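Local coordinates for stage II sporulation protein Q (Bacillus subtilis, PDB 3TUF) that forms an intercellular channel with its mother-cell partner across the septum of the sporangium, takes part in forespore engulfment and is required for anchoring membrane proteins on the forespore side, at the interface of chains A and B. Residues are numbered along the deposited sequence; one frame, centred on the assembly and turned at random. Chains: chain A, Stage II sporulation protein Q; chain B, Stage III sporulation protein AH.

The interface of chains A and B. Residues chain A 78-80, 157; chain B 188-190.
A:Ser79 and A:Leu80 meet the carboxylate of B:Asp188 where the strands A 77-80 and B 188-194 are bridged antiparallel at A:Ser79 and B:Ala190, a short piece of the interface between the two channel proteins. The carboxylate grips chain A with both oxygens. OD2 takes the hydroxyl OG of A:Ser79 at 3.0 Å, and OD1 takes the backbone N of A:Leu80 at 3.1 Å, each through its syn lone pair. Within chain B, the backbone N of B:Val189 donates to the same OD1 at 2.8 Å, but from above the carboxylate plane, 55° out of it, which should help to fix the rotation of the group. With CG swung opposite the backbone N (chi1 -176°), the carboxylate lies beside its own carbonyl carbon, which brings OD1 near that next amide while both oxygens face chain A. The close-packed part lies next to this: the branch of A:Leu80 crosses the side chain of B:Val189, CG to CB at 3.8 Å, while its CB and CG also lie against OD1. An alanine in place of B:Asp188 would probably leave the hydroxyl of A:Ser79 without this acceptor and the amide of A:Leu80 with a weak bond to B:Val189 O. The other flank is looser and wet. A:Tyr157, on a loop, stops with its phenol OH 4.4 Å from OD2 of B:Asp188. A water bridges the gap, its oxygen 3.2 Å from B:Asp188 OD2.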
ATOM      1  N   TYR A  78      -1.696  17.424  17.012  1.00 37.19           N
ATOM      2  CA  TYR A  78      -0.352  17.813  17.393  1.00 34.03           C
ATOM      3  C   TYR A  78       0.578  17.909  16.180  1.00 41.91           C
ATOM      4  O   TYR A  78       0.502  17.108  15.248  1.00 45.18           O
ATOM      5  CB  TYR A  78       0.195  16.758  18.320  1.00 32.96           C
ATOM      6  CG  TYR A  78      -0.704  16.530  19.504  1.00 37.61           C
ATOM      7  CD1 TYR A  78      -0.385  17.067  20.749  1.00 36.54           C
ATOM      8  CD2 TYR A  78      -1.875  15.793  19.387  1.00 39.22           C
ATOM      9  CE1 TYR A  78      -1.213  16.856  21.864  1.00 40.76           C
ATOM     10  CE2 TYR A  78      -2.687  15.571  20.465  1.00 36.81           C
ATOM     11  CZ  TYR A  78      -2.363  16.119  21.712  1.00 49.81           C
ATOM     12  OH  TYR A  78      -3.179  15.922  22.825  1.00 58.80           O
ATOM     13  N   SER A  79       1.477  18.864  16.174  1.00 40.96           N
ATOM     14  CA  SER A  79       2.316  19.012  15.026  1.00 35.74           C
ATOM     15  C   SER A  79       3.705  19.307  15.638  1.00 33.36           C
ATOM     16  O   SER A  79       3.805  19.523  16.875  1.00 44.30           O
ATOM     17  CB  SER A  79       1.717  20.101  14.131  1.00 46.74           C
ATOM     18  OG  SER A  79       2.698  20.944  13.544  1.00 53.43           O
ATOM     19  N   LEU A  80       4.775  19.213  14.837  1.00 35.54           N
ATOM     20  CA  LEU A  80       6.150  19.328  15.365  1.00 38.23           C
ATOM     21  C   LEU A  80       6.452  20.814  15.435  1.00 37.59           C
ATOM     22  O   LEU A  80       6.002  21.532  14.554  1.00 44.85           O
ATOM     23  CB  LEU A  80       7.131  18.753  14.368  1.00 30.21           C
ATOM     24  CG  LEU A  80       7.080  17.236  14.077  1.00 29.99           C
ATOM     25  CD1 LEU A  80       8.325  16.910  13.287  1.00 26.33           C
ATOM     26  CD2 LEU A  80       6.976  16.407  15.325  1.00 29.28           C
ATOM     27  N   TYR A 157      -3.331  28.859  16.310  1.00 59.16           N
ATOM     28  CA  TYR A 157      -2.426  27.737  16.106  1.00 61.23           C
ATOM     29  C   TYR A 157      -1.752  27.202  17.403  1.00 63.23           C
ATOM     30  O   TYR A 157      -1.923  26.027  17.776  1.00 66.65           O
ATOM     31  CB  TYR A 157      -1.393  28.177  15.076  1.00 66.41           C
ATOM     32  CG  TYR A 157      -0.723  27.052  14.330  1.00 70.70           C
ATOM     33  CD1 TYR A 157      -1.452  26.219  13.461  1.00 70.07           C
ATOM     34  CD2 TYR A 157       0.641  26.838  14.465  1.00 66.71           C
ATOM     35  CE1 TYR A 157      -0.842  25.207  12.760  1.00 76.13           C
ATOM     36  CE2 TYR A 157       1.268  25.828  13.779  1.00 78.81           C
ATOM     37  CZ  TYR A 157       0.527  25.016  12.935  1.00 82.30           C
ATOM     38  OH  TYR A 157       1.180  24.012  12.264  1.00 91.72           O
TER
ATOM     39  N   ASP B 188       7.146  18.386   8.123  1.00 46.51           N
ATOM     40  CA  ASP B 188       6.379  18.550   9.357  1.00 41.73           C
ATOM     41  C   ASP B 188       5.630  17.230   9.465  1.00 43.51           C
ATOM     42  O   ASP B 188       5.580  16.464   8.489  1.00 44.82           O
ATOM     43  CB  ASP B 188       5.469  19.832   9.344  1.00 47.06           C
ATOM     44  CG  ASP B 188       4.725  20.072  10.709  1.00 63.91           C
ATOM     45  OD1 ASP B 188       5.137  19.528  11.788  1.00 55.73           O
ATOM     46  OD2 ASP B 188       3.690  20.797  10.713  1.00 61.83           O
ATOM     47  N   VAL B 189       5.095  16.960  10.647  1.00 34.37           N
ATOM     48  CA  VAL B 189       4.401  15.745  10.927  1.00 35.34           C
ATOM     49  C   VAL B 189       3.221  16.143  11.801  1.00 35.54           C
ATOM     50  O   VAL B 189       3.388  16.792  12.818  1.00 40.77           O
ATOM     51  CB  VAL B 189       5.322  14.804  11.754  1.00 32.00           C
ATOM     52  CG1 VAL B 189       4.536  13.639  12.305  1.00 34.55           C
ATOM     53  CG2 VAL B 189       6.527  14.277  10.950  1.00 30.75           C
ATOM     54  N   ALA B 190       2.011  15.748  11.434  1.00 42.79           N
ATOM     55  CA  ALA B 190       0.880  16.095  12.266  1.00 40.80           C
ATOM     56  C   ALA B 190       0.130  14.834  12.648  1.00 37.41           C
ATOM     57  O   ALA B 190       0.100  13.866  11.869  1.00 41.42           O
ATOM     58  CB  ALA B 190      -0.018  17.088  11.509  1.00 30.48           C
TER
HETATM   59  O   HOH W   1       0.650  21.542  10.278  1.00 61.20           O